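Local coordinates for protein 455aa long hypothetical phospho-sugar mutase (Sulfolobus tokodaii, PDB 2F7L) that interconverts the 6-phosphates and 1-phosphates of glucosamine and galactosamine, using magnesium, on the way to UDP-N-acetylglucosamine and UDP-N-acetylgalactosamine, at residues Thr7-Arg11 with Thr95-Asn99; Asp89-Thr95 with Gly105-Lys111; Asp112-Ile116 with Gln337-Asp341. All coordinates share one frame; numbering follows the deposited sequence.

Interaction 1: residues Thr7-Arg11 with Thr95-Asn99; sequences TDGVR and TASHN
Arg11 reaches from the strand edge into the loop 95-99 and lays its guanidinium against the turn that carries Ser97, probably the phosphoserine of the catalytic cycle, as in other phosphohexose mutases. One face of the guanidinium is covered by the Ala96-Ser97 peptide, with Ala96 C 3.7 Å above the plane and over its centre; Arg11 NH1 and NH2 each stand 3.4 Å from Ser97 CB. His98 CE1 comes to the edge of the same group, in its plane, 3.8 Å from Arg11 NH1. Arg11 CG sits between the backbone N and the carbonyl carbon (chi1 56°), and a single bend, at chi3, turns the guanidinium toward the loop. Asn99 meets it with its amide almost perpendicular to the guanidinium, and Arg11 NH1 gives Asn99 OD1 a weak hydrogen bond of 3.3 Å. Asp8 OD2 lies 3.1 Å from Ser97 OG, although the hydroxyl proton has a second possible acceptor; a weak bond of 3.3 Å also joins Ser97 OG and His98 ND1. The loop is shaped by a type II' turn from Ala96 to Asn99, closed by Asn99 N to Ala96 O, and by an ST turn in which Thr95 OG1 accepts from Ser97 N; Thr95 OG1 is also hydrogen-bonded to the carboxylate of Asp45. Within the first domain, strand 10-13 borders strand 103-109, and the loop leads from strand 90-94 toward that same strand, whose Lys107 touches Arg11, Thr95 and Ser97.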
ATOM      1  N   THR A   7       5.631  10.719   2.355  1.00 56.82           N
ATOM      2  CA  THR A   7       5.811   9.305   2.647  1.00 56.80           C
ATOM      3  C   THR A   7       5.674   8.434   1.399  1.00 56.21           C
ATOM      4  O   THR A   7       6.355   7.420   1.256  1.00 55.53           O
ATOM      5  CB  THR A   7       4.758   8.821   3.687  1.00 57.36           C
ATOM      6  OG1 THR A   7       3.501   8.589   3.031  1.00 57.11           O
ATOM      7  CG2 THR A   7       4.563   9.876   4.787  1.00 57.45           C
ATOM      8  N   ASP A   8       4.790   8.850   0.500  1.00 56.23           N
ATOM      9  CA  ASP A   8       4.497   8.097  -0.713  1.00 55.81           C
ATOM     10  C   ASP A   8       4.488   9.022  -1.940  1.00 54.49           C
ATOM     11  O   ASP A   8       3.555   8.993  -2.740  1.00 54.63           O
ATOM     12  CB  ASP A   8       3.125   7.436  -0.518  1.00 57.91           C
ATOM     13  CG  ASP A   8       2.898   6.230  -1.418  1.00 59.95           C
ATOM     14  OD1 ASP A   8       3.841   5.820  -2.152  1.00 60.86           O
ATOM     15  OD2 ASP A   8       1.753   5.696  -1.364  1.00 59.98           O
ATOM     16  N   GLY A   9       5.528   9.844  -2.077  1.00 52.54           N
ATOM     17  CA  GLY A   9       5.626  10.758  -3.209  1.00 49.03           C
ATOM     18  C   GLY A   9       5.279  12.208  -2.887  1.00 46.95           C
ATOM     19  O   GLY A   9       5.101  12.591  -1.721  1.00 46.67           O
ATOM     20  N   VAL A  10       5.190  13.022  -3.933  1.00 44.17           N
ATOM     21  CA  VAL A  10       4.831  14.421  -3.778  1.00 41.20           C
ATOM     22  C   VAL A  10       3.322  14.544  -3.918  1.00 40.59           C
ATOM     23  O   VAL A  10       2.760  14.003  -4.851  1.00 41.40           O
ATOM     24  CB  VAL A  10       5.477  15.272  -4.857  1.00 39.18           C
ATOM     25  CG1 VAL A  10       5.055  16.706  -4.667  1.00 37.24           C
ATOM     26  CG2 VAL A  10       6.994  15.122  -4.808  1.00 37.41           C
ATOM     27  N   ARG A  11       2.657  15.244  -3.009  1.00 39.80           N
ATOM     28  CA  ARG A  11       1.207  15.379  -3.120  1.00 39.68           C
ATOM     29  C   ARG A  11       0.601  16.625  -2.481  1.00 38.36           C
ATOM     30  O   ARG A  11       1.222  17.298  -1.674  1.00 39.18           O
ATOM     31  CB  ARG A  11       0.520  14.136  -2.556  1.00 41.32           C
ATOM     32  CG  ARG A  11       0.893  13.819  -1.148  1.00 44.91           C
ATOM     33  CD  ARG A  11       0.394  12.430  -0.739  1.00 49.01           C
ATOM     34  NE  ARG A  11       0.829  11.353  -1.631  1.00 51.08           N
ATOM     35  CZ  ARG A  11       0.592  10.058  -1.417  1.00 52.78           C
ATOM     36  NH1 ARG A  11      -0.076   9.667  -0.336  1.00 52.58           N
ATOM     37  NH2 ARG A  11       1.009   9.148  -2.292  1.00 53.79           N
ATOM     38  N   THR A  95      -0.979  10.201  -8.776  1.00 33.77           N
ATOM     39  CA  THR A  95      -1.849   9.658  -7.735  1.00 36.24           C
ATOM     40  C   THR A  95      -1.584  10.224  -6.343  1.00 37.75           C
ATOM     41  O   THR A  95      -0.479  10.685  -6.041  1.00 38.11           O
ATOM     42  CB  THR A  95      -1.681   8.115  -7.664  1.00 36.71           C
ATOM     43  OG1 THR A  95      -2.714   7.542  -6.852  1.00 38.61           O
ATOM     44  CG2 THR A  95      -0.302   7.750  -7.077  1.00 35.95           C
ATOM     45  N   ALA A  96      -2.607  10.176  -5.492  1.00 40.02           N
ATOM     46  CA  ALA A  96      -2.480  10.650  -4.107  1.00 42.92           C
ATOM     47  C   ALA A  96      -2.762   9.477  -3.164  1.00 44.18           C
ATOM     48  O   ALA A  96      -3.214   9.647  -2.039  1.00 44.19           O
ATOM     49  CB  ALA A  96      -3.445  11.818  -3.829  1.00 42.04           C
ATOM     50  N   SER A  97      -2.493   8.277  -3.657  1.00 46.70           N
ATOM     51  CA  SER A  97      -2.670   7.050  -2.892  1.00 48.95           C
ATOM     52  C   SER A  97      -4.062   6.909  -2.241  1.00 48.96           C
ATOM     53  O   SER A  97      -5.056   6.607  -2.922  1.00 48.79           O
ATOM     54  CB  SER A  97      -1.553   6.958  -1.829  1.00 50.33           C
ATOM     55  OG  SER A  97      -1.370   5.628  -1.335  1.00 54.14           O
ATOM     56  N   HIS A  98      -4.117   7.146  -0.931  1.00 48.41           N
ATOM     57  CA  HIS A  98      -5.341   7.016  -0.127  1.00 48.42           C
ATOM     58  C   HIS A  98      -5.990   8.363   0.257  1.00 47.23           C
ATOM     59  O   HIS A  98      -7.151   8.393   0.707  1.00 48.18           O
ATOM     60  CB  HIS A  98      -4.991   6.292   1.167  1.00 49.45           C
ATOM     61  CG  HIS A  98      -3.879   6.962   1.909  1.00 51.06           C
ATOM     62  ND1 HIS A  98      -2.554   6.806   1.557  1.00 51.54           N
ATOM     63  CD2 HIS A  98      -3.898   7.892   2.894  1.00 51.42           C
ATOM     64  CE1 HIS A  98      -1.808   7.614   2.290  1.00 52.30           C
ATOM     65  NE2 HIS A  98      -2.599   8.285   3.109  1.00 51.82           N
ATOM     66  N   ASN A  99      -5.227   9.453   0.124  1.00 43.81           N
ATOM     67  CA  ASN A  99      -5.698  10.795   0.465  1.00 39.94           C
ATOM     68  C   ASN A  99      -7.100  11.068  -0.054  1.00 37.23           C
ATOM     69  O   ASN A  99      -7.516  10.515  -1.062  1.00 35.96           O
ATOM     70  CB  ASN A  99      -4.772  11.857  -0.130  1.00 40.42           C
ATOM     71  CG  ASN A  99      -3.463  11.966   0.591  1.00 40.58           C
ATOM     72  OD1 ASN A  99      -2.832  10.964   0.926  1.00 41.31           O
ATOM     73  ND2 ASN A  99      -3.029  13.197   0.822  1.00 41.49           N
TER

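Interaction 2: residues Asp89-Thr95 with Gly105-Lys111; sequences DGGVVIT and GIKVVDK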
ATOM      1  N   ASP A  89      12.452   2.357 -18.382  1.00 25.54           N
ATOM      2  CA  ASP A  89      13.557   2.821 -17.565  1.00 25.79           C
ATOM      3  C   ASP A  89      13.046   3.345 -16.223  1.00 25.94           C
ATOM      4  O   ASP A  89      13.837   3.685 -15.338  1.00 25.86           O
ATOM      5  CB  ASP A  89      14.301   3.917 -18.312  1.00 26.16           C
ATOM      6  CG  ASP A  89      15.189   3.364 -19.387  1.00 27.39           C
ATOM      7  OD1 ASP A  89      16.127   2.628 -19.021  1.00 28.83           O
ATOM      8  OD2 ASP A  89      14.964   3.653 -20.585  1.00 28.09           O
ATOM      9  N   GLY A  90      11.719   3.408 -16.107  1.00 25.24           N
ATOM     10  CA  GLY A  90      11.042   3.884 -14.915  1.00 24.45           C
ATOM     11  C   GLY A  90       9.688   4.460 -15.319  1.00 24.84           C
ATOM     12  O   GLY A  90       9.286   4.398 -16.485  1.00 24.88           O
ATOM     13  N   GLY A  91       8.968   5.026 -14.365  1.00 24.51           N
ATOM     14  CA  GLY A  91       7.693   5.614 -14.696  1.00 23.29           C
ATOM     15  C   GLY A  91       7.246   6.599 -13.641  1.00 23.50           C
ATOM     16  O   GLY A  91       7.834   6.687 -12.562  1.00 23.18           O
ATOM     17  N   VAL A  92       6.220   7.371 -13.970  1.00 23.25           N
ATOM     18  CA  VAL A  92       5.668   8.302 -13.021  1.00 23.16           C
ATOM     19  C   VAL A  92       4.142   8.170 -13.066  1.00 23.89           C
ATOM     20  O   VAL A  92       3.524   8.266 -14.120  1.00 23.93           O
ATOM     21  CB  VAL A  92       6.175   9.750 -13.284  1.00 22.15           C
ATOM     22  CG1 VAL A  92       6.809   9.826 -14.620  1.00 21.80           C
ATOM     23  CG2 VAL A  92       5.056  10.753 -13.131  1.00 19.67           C
ATOM     24  N   VAL A  93       3.562   7.884 -11.901  1.00 24.13           N
ATOM     25  CA  VAL A  93       2.123   7.718 -11.718  1.00 24.00           C
ATOM     26  C   VAL A  93       1.516   8.980 -11.037  1.00 25.80           C
ATOM     27  O   VAL A  93       2.043   9.482 -10.025  1.00 24.61           O
ATOM     28  CB  VAL A  93       1.834   6.487 -10.804  1.00 22.46           C
ATOM     29  CG1 VAL A  93       0.376   6.240 -10.736  1.00 22.39           C
ATOM     30  CG2 VAL A  93       2.544   5.274 -11.296  1.00 19.85           C
ATOM     31  N   ILE A  94       0.411   9.478 -11.590  1.00 27.59           N
ATOM     32  CA  ILE A  94      -0.285  10.649 -11.046  1.00 30.23           C
ATOM     33  C   ILE A  94      -1.296  10.103 -10.067  1.00 31.50           C
ATOM     34  O   ILE A  94      -2.349   9.617 -10.476  1.00 31.54           O
ATOM     35  CB  ILE A  94      -1.047  11.455 -12.153  1.00 30.75           C
ATOM     36  CG1 ILE A  94      -0.061  12.188 -13.065  1.00 31.20           C
ATOM     37  CG2 ILE A  94      -1.927  12.525 -11.525  1.00 31.38           C
ATOM     38  CD1 ILE A  94       1.058  11.335 -13.585  1.00 31.60           C
ATOM     39  N   THR A  95      -0.979  10.201  -8.776  1.00 33.77           N
ATOM     40  CA  THR A  95      -1.849   9.658  -7.735  1.00 36.24           C
ATOM     41  C   THR A  95      -1.584  10.224  -6.343  1.00 37.75           C
ATOM     42  O   THR A  95      -0.479  10.685  -6.041  1.00 38.11           O
ATOM     43  CB  THR A  95      -1.681   8.115  -7.664  1.00 36.71           C
ATOM     44  OG1 THR A  95      -2.714   7.542  -6.852  1.00 38.61           O
ATOM     45  CG2 THR A  95      -0.302   7.750  -7.077  1.00 35.95           C
ATOM     46  N   GLY A 105      -1.058  13.625  -6.628  1.00 28.72           N
ATOM     47  CA  GLY A 105       0.371  13.763  -6.443  1.00 27.84           C
ATOM     48  C   GLY A 105       1.233  13.068  -7.474  1.00 27.91           C
ATOM     49  O   GLY A 105       0.764  12.622  -8.522  1.00 28.76           O
ATOM     50  N   ILE A 106       2.515  12.963  -7.183  1.00 26.96           N
ATOM     51  CA  ILE A 106       3.403  12.335  -8.116  1.00 27.13           C
ATOM     52  C   ILE A 106       4.174  11.241  -7.456  1.00 27.85           C
ATOM     53  O   ILE A 106       4.817  11.470  -6.445  1.00 29.80           O
ATOM     54  CB  ILE A 106       4.421  13.330  -8.659  1.00 27.52           C
ATOM     55  CG1 ILE A 106       3.709  14.494  -9.353  1.00 27.86           C
ATOM     56  CG2 ILE A 106       5.368  12.628  -9.606  1.00 27.06           C
ATOM     57  CD1 ILE A 106       3.081  14.126 -10.666  1.00 28.23           C
ATOM     58  N   LYS A 107       4.090  10.039  -8.008  1.00 28.43           N
ATOM     59  CA  LYS A 107       4.861   8.905  -7.510  1.00 27.59           C
ATOM     60  C   LYS A 107       5.869   8.652  -8.636  1.00 27.72           C
ATOM     61  O   LYS A 107       5.571   8.872  -9.820  1.00 27.58           O
ATOM     62  CB  LYS A 107       3.984   7.664  -7.332  1.00 27.79           C
ATOM     63  CG  LYS A 107       3.500   7.421  -5.908  1.00 29.21           C
ATOM     64  CD  LYS A 107       2.707   6.122  -5.798  1.00 29.55           C
ATOM     65  CE  LYS A 107       2.036   5.973  -4.422  1.00 30.67           C
ATOM     66  NZ  LYS A 107       0.991   4.868  -4.326  1.00 31.21           N
ATOM     67  N   VAL A 108       7.077   8.243  -8.293  1.00 26.92           N
ATOM     68  CA  VAL A 108       8.017   7.948  -9.355  1.00 26.51           C
ATOM     69  C   VAL A 108       8.607   6.576  -9.103  1.00 26.17           C
ATOM     70  O   VAL A 108       9.186   6.321  -8.052  1.00 24.52           O
ATOM     71  CB  VAL A 108       9.118   9.072  -9.515  1.00 26.23           C
ATOM     72  CG1 VAL A 108       8.890  10.166  -8.499  1.00 24.82           C
ATOM     73  CG2 VAL A 108      10.505   8.496  -9.457  1.00 24.20           C
ATOM     74  N   VAL A 109       8.399   5.682 -10.065  1.00 26.78           N
ATOM     75  CA  VAL A 109       8.902   4.329  -9.965  1.00 28.58           C
ATOM     76  C   VAL A 109      10.161   4.113 -10.783  1.00 30.17           C
ATOM     77  O   VAL A 109      10.220   4.439 -11.962  1.00 30.45           O
ATOM     78  CB  VAL A 109       7.825   3.299 -10.369  1.00 28.00           C
ATOM     79  CG1 VAL A 109       6.677   3.994 -11.033  1.00 28.27           C
ATOM     80  CG2 VAL A 109       8.414   2.236 -11.272  1.00 27.07           C
ATOM     81  N   ASP A 110      11.169   3.558 -10.124  1.00 32.61           N
ATOM     82  CA  ASP A 110      12.454   3.277 -10.749  1.00 34.95           C
ATOM     83  C   ASP A 110      12.470   2.035 -11.641  1.00 34.97           C
ATOM     84  O   ASP A 110      11.474   1.328 -11.783  1.00 34.63           O
ATOM     85  CB  ASP A 110      13.540   3.143  -9.679  1.00 37.13           C
ATOM     86  CG  ASP A 110      14.929   3.104 -10.271  1.00 38.71           C
ATOM     87  OD1 ASP A 110      15.395   4.134 -10.780  1.00 39.64           O
ATOM     88  OD2 ASP A 110      15.557   2.028 -10.241  1.00 42.19           O
ATOM     89  N   LYS A 111      13.634   1.803 -12.238  1.00 35.66           N
ATOM     90  CA  LYS A 111      13.910   0.703 -13.171  1.00 36.18           C
ATOM     91  C   LYS A 111      13.403  -0.669 -12.749  1.00 36.25           C
ATOM     92  O   LYS A 111      13.000  -1.461 -13.587  1.00 36.06           O
ATOM     93  CB  LYS A 111      15.420   0.649 -13.404  1.00 36.38           C
ATOM     94  CG  LYS A 111      15.904  -0.347 -14.416  1.00 38.60           C
ATOM     95  CD  LYS A 111      17.385  -0.095 -14.813  1.00 39.93           C
ATOM     96  CE  LYS A 111      18.419  -0.609 -13.788  1.00 39.83           C
ATOM     97  NZ  LYS A 111      18.486   0.157 -12.521  1.00 39.64           N
TER
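This is an antiparallel beta hairpin pairing, strand 90-94 with strand 105-109, inside the mixed sheet of the first alpha/beta/alpha domain. The short axes run 4.6 Å apart. Gly91 and Val109 form a hydrogen-bonded pair, in which Gly91 N to Val109 O and Val109 N to Gly91 O are both 2.8 Å. Val93 and Lys107 form another, and there Lys107 N to Val93 O is the straightest bond at 168°. Thr95 N adds a bond to Gly105 O. Side chains alternate between the faces. Val92 and Ile106 lie side by side, Val92 CG2 4.0 Å from Ile106 CG2, on the face covered by helices 20-34 and 50-63, where Ile94 joins them. Val93 and Val109 point to the other face, toward helix 76-86, and Val109 lies over Gly91 there. On that face Lys107, extended beyond CG, crosses Thr95 obliquely, its CD 3.7 Å from Thr95 CG2, and delivers NZ to salt bridges with Asp8, Asp243 and Asp245. A methionine in place of Lys107 would probably leave Asp243 without this ammonium partner, and Asp8 and Asp245 with Arg340 but not the lysine. The apolar strand pairing thus carries one buried ammonium among acids, two of them magnesium ligands by similarity, where its charge would probably offset theirs.

Interaction 3: residues Asp112-Ile116 with Gln337-Asp341; sequences DGIEI and QYVRD
Two irregular loops meet with their backbones well apart, the nearest alpha carbons, those of Ile114 and Val339, being 6.3 Å from each other. Val339 makes most of the contact through one methyl: CG1, anti to the carbonyl carbon (chi1 -66°), lies 3.7 Å from Gly113 O and 3.9 Å from Ile114 CA. The side chains of Val339 and Ile114 slide past one another in opposite directions, bringing Val339 CG1 within 4.1 Å of Ile114 CG2. The other branch of Ile114 extends to CD1, which rests 4.0 Å from Tyr338 CB. Glu115 crosses beside Val339 and sets OE1 4.1 Å from Val339 CG1; that oxygen also accepts a weak hydrogen bond from Gln80. The loops belong to the first and third alpha/beta/alpha domains of the phosphohexose mutase fold, so this largely apolar seam joins two domains far apart in sequence. Each loop is braced from within. Asp112 makes an Asx turn, its OD2 taking the N-H of Ile114 from above the carboxylate plane. In the other loop, Gln337 NE2 donates to the anti lone pair of Asp341 OD2 at 2.9 Å, with the acceptor close to the amide plane; Asp341 is the N-cap of helix 342-356, and its OD1 receives the N-H of Met344. The carboxylate is thus gripped at both oxygens, which probably fixes its rotation. Helix 309-318 flanks the seam, Ala313 against Ile114 and Ala317 against Tyr338, while helix 76-86 brings Gln80 to Val339.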
ATOM      1  N   ASP A 112      13.417  -0.934 -11.445  1.00 37.39           N
ATOM      2  CA  ASP A 112      12.994  -2.217 -10.882  1.00 37.38           C
ATOM      3  C   ASP A 112      11.488  -2.420 -10.635  1.00 36.64           C
ATOM      4  O   ASP A 112      11.070  -3.509 -10.261  1.00 36.68           O
ATOM      5  CB  ASP A 112      13.794  -2.491  -9.585  1.00 39.04           C
ATOM      6  CG  ASP A 112      13.686  -1.353  -8.544  1.00 41.46           C
ATOM      7  OD1 ASP A 112      14.418  -1.412  -7.517  1.00 41.73           O
ATOM      8  OD2 ASP A 112      12.873  -0.411  -8.741  1.00 42.13           O
ATOM      9  N   GLY A 113      10.678  -1.386 -10.845  1.00 35.98           N
ATOM     10  CA  GLY A 113       9.246  -1.523 -10.650  1.00 34.87           C
ATOM     11  C   GLY A 113       8.785  -1.034  -9.294  1.00 34.44           C
ATOM     12  O   GLY A 113       7.592  -0.961  -9.014  1.00 34.82           O
ATOM     13  N   ILE A 114       9.739  -0.696  -8.445  1.00 33.38           N
ATOM     14  CA  ILE A 114       9.433  -0.199  -7.121  1.00 32.80           C
ATOM     15  C   ILE A 114       9.603   1.321  -7.147  1.00 33.09           C
ATOM     16  O   ILE A 114      10.257   1.857  -8.020  1.00 32.64           O
ATOM     17  CB  ILE A 114      10.412  -0.806  -6.104  1.00 32.02           C
ATOM     18  CG1 ILE A 114      10.584  -2.291  -6.411  1.00 31.48           C
ATOM     19  CG2 ILE A 114       9.905  -0.607  -4.675  1.00 30.92           C
ATOM     20  CD1 ILE A 114      11.582  -2.996  -5.526  1.00 30.77           C
ATOM     21  N   GLU A 115       8.999   2.027  -6.209  1.00 34.46           N
ATOM     22  CA  GLU A 115       9.179   3.474  -6.157  1.00 35.71           C
ATOM     23  C   GLU A 115      10.662   3.735  -5.871  1.00 35.82           C
ATOM     24  O   GLU A 115      11.354   2.907  -5.271  1.00 35.49           O
ATOM     25  CB  GLU A 115       8.325   4.053  -5.044  1.00 36.71           C
ATOM     26  CG  GLU A 115       7.623   2.970  -4.266  1.00 39.45           C
ATOM     27  CD  GLU A 115       6.169   2.803  -4.663  1.00 41.27           C
ATOM     28  OE1 GLU A 115       5.576   1.758  -4.296  1.00 42.03           O
ATOM     29  OE2 GLU A 115       5.623   3.726  -5.318  1.00 41.22           O
ATOM     30  N   ILE A 116      11.155   4.888  -6.303  1.00 36.33           N
ATOM     31  CA  ILE A 116      12.560   5.224  -6.106  1.00 36.63           C
ATOM     32  C   ILE A 116      12.956   5.256  -4.638  1.00 37.16           C
ATOM     33  O   ILE A 116      12.155   5.626  -3.781  1.00 37.04           O
ATOM     34  CB  ILE A 116      12.916   6.595  -6.772  1.00 35.67           C
ATOM     35  CG1 ILE A 116      11.947   7.680  -6.285  1.00 34.62           C
ATOM     36  CG2 ILE A 116      12.860   6.464  -8.302  1.00 35.52           C
ATOM     37  CD1 ILE A 116      12.294   9.093  -6.708  1.00 32.26           C
ATOM     38  N   GLN A 337       5.536  -9.479  -7.886  1.00 32.72           N
ATOM     39  CA  GLN A 337       6.336  -8.274  -7.730  1.00 32.85           C
ATOM     40  C   GLN A 337       6.510  -7.904  -6.260  1.00 33.84           C
ATOM     41  O   GLN A 337       5.770  -8.391  -5.396  1.00 34.68           O
ATOM     42  CB  GLN A 337       5.764  -7.097  -8.536  1.00 31.68           C
ATOM     43  CG  GLN A 337       4.330  -6.717  -8.331  1.00 29.14           C
ATOM     44  CD  GLN A 337       3.940  -5.606  -9.286  1.00 28.85           C
ATOM     45  OE1 GLN A 337       4.803  -5.009  -9.928  1.00 29.17           O
ATOM     46  NE2 GLN A 337       2.648  -5.313  -9.380  1.00 28.14           N
ATOM     47  N   TYR A 338       7.503  -7.060  -5.984  1.00 33.77           N
ATOM     48  CA  TYR A 338       7.806  -6.645  -4.623  1.00 34.35           C
ATOM     49  C   TYR A 338       6.881  -5.600  -4.025  1.00 34.74           C
ATOM     50  O   TYR A 338       6.888  -5.404  -2.808  1.00 36.73           O
ATOM     51  CB  TYR A 338       9.247  -6.139  -4.537  1.00 33.84           C
ATOM     52  CG  TYR A 338      10.261  -7.234  -4.751  1.00 34.31           C
ATOM     53  CD1 TYR A 338      10.396  -8.292  -3.828  1.00 34.26           C
ATOM     54  CD2 TYR A 338      11.040  -7.261  -5.908  1.00 33.55           C
ATOM     55  CE1 TYR A 338      11.262  -9.328  -4.071  1.00 33.17           C
ATOM     56  CE2 TYR A 338      11.907  -8.290  -6.151  1.00 32.17           C
ATOM     57  CZ  TYR A 338      12.008  -9.309  -5.241  1.00 33.57           C
ATOM     58  OH  TYR A 338      12.860 -10.325  -5.542  1.00 35.64           O
ATOM     59  N   VAL A 339       6.085  -4.939  -4.860  1.00 33.77           N
ATOM     60  CA  VAL A 339       5.179  -3.905  -4.374  1.00 33.38           C
ATOM     61  C   VAL A 339       3.829  -4.432  -3.906  1.00 32.88           C
ATOM     62  O   VAL A 339       3.474  -5.571  -4.183  1.00 33.60           O
ATOM     63  CB  VAL A 339       4.936  -2.797  -5.465  1.00 33.66           C
ATOM     64  CG1 VAL A 339       6.245  -2.035  -5.744  1.00 32.29           C
ATOM     65  CG2 VAL A 339       4.367  -3.417  -6.740  1.00 32.06           C
ATOM     66  N   ARG A 340       3.091  -3.598  -3.181  1.00 32.34           N
ATOM     67  CA  ARG A 340       1.764  -3.952  -2.699  1.00 32.46           C
ATOM     68  C   ARG A 340       0.884  -4.074  -3.927  1.00 31.81           C
ATOM     69  O   ARG A 340       0.857  -3.163  -4.746  1.00 31.22           O
ATOM     70  CB  ARG A 340       1.200  -2.838  -1.839  1.00 34.05           C
ATOM     71  CG  ARG A 340       2.235  -2.036  -1.145  1.00 36.40           C
ATOM     72  CD  ARG A 340       1.565  -0.949  -0.411  1.00 39.12           C
ATOM     73  NE  ARG A 340       1.662   0.317  -1.122  1.00 42.49           N
ATOM     74  CZ  ARG A 340       1.125   1.447  -0.675  1.00 42.91           C
ATOM     75  NH1 ARG A 340       0.450   1.449   0.478  1.00 42.53           N
ATOM     76  NH2 ARG A 340       1.278   2.568  -1.365  1.00 43.03           N
ATOM     77  N   ASP A 341       0.136  -5.170  -4.035  1.00 31.57           N
ATOM     78  CA  ASP A 341      -0.706  -5.405  -5.200  1.00 31.12           C
ATOM     79  C   ASP A 341      -2.076  -5.967  -4.805  1.00 31.45           C
ATOM     80  O   ASP A 341      -2.220  -7.164  -4.582  1.00 32.31           O
ATOM     81  CB  ASP A 341       0.041  -6.368  -6.129  1.00 30.73           C
ATOM     82  CG  ASP A 341      -0.591  -6.480  -7.492  1.00 32.36           C
ATOM     83  OD1 ASP A 341      -1.825  -6.682  -7.570  1.00 33.06           O
ATOM     84  OD2 ASP A 341       0.148  -6.385  -8.493  1.00 33.14           O
TER

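Overall arrangement
Interaction 2 lies within the sheet of the first domain; interaction 1 joins that sheet's edge strand to the loop following strand 90-94, and the two share Thr95, whereas interaction 3 crosses to the third domain. Interaction 2 is a buried, mostly aliphatic strand pairing from which one lysine leaves for the acidic site; interaction 1 is partly buried and polar, and interaction 3 is buried but rests on a few methyl contacts between loops. Val10 O and Ile106 N probably hydrogen-bond, as do Val108 O and Ile116 N. All three converge on Asp8, whose OD2 forms salt bridges with Lys107 NZ and Arg340 NH2, both 3.2 Å away, beside Ser97.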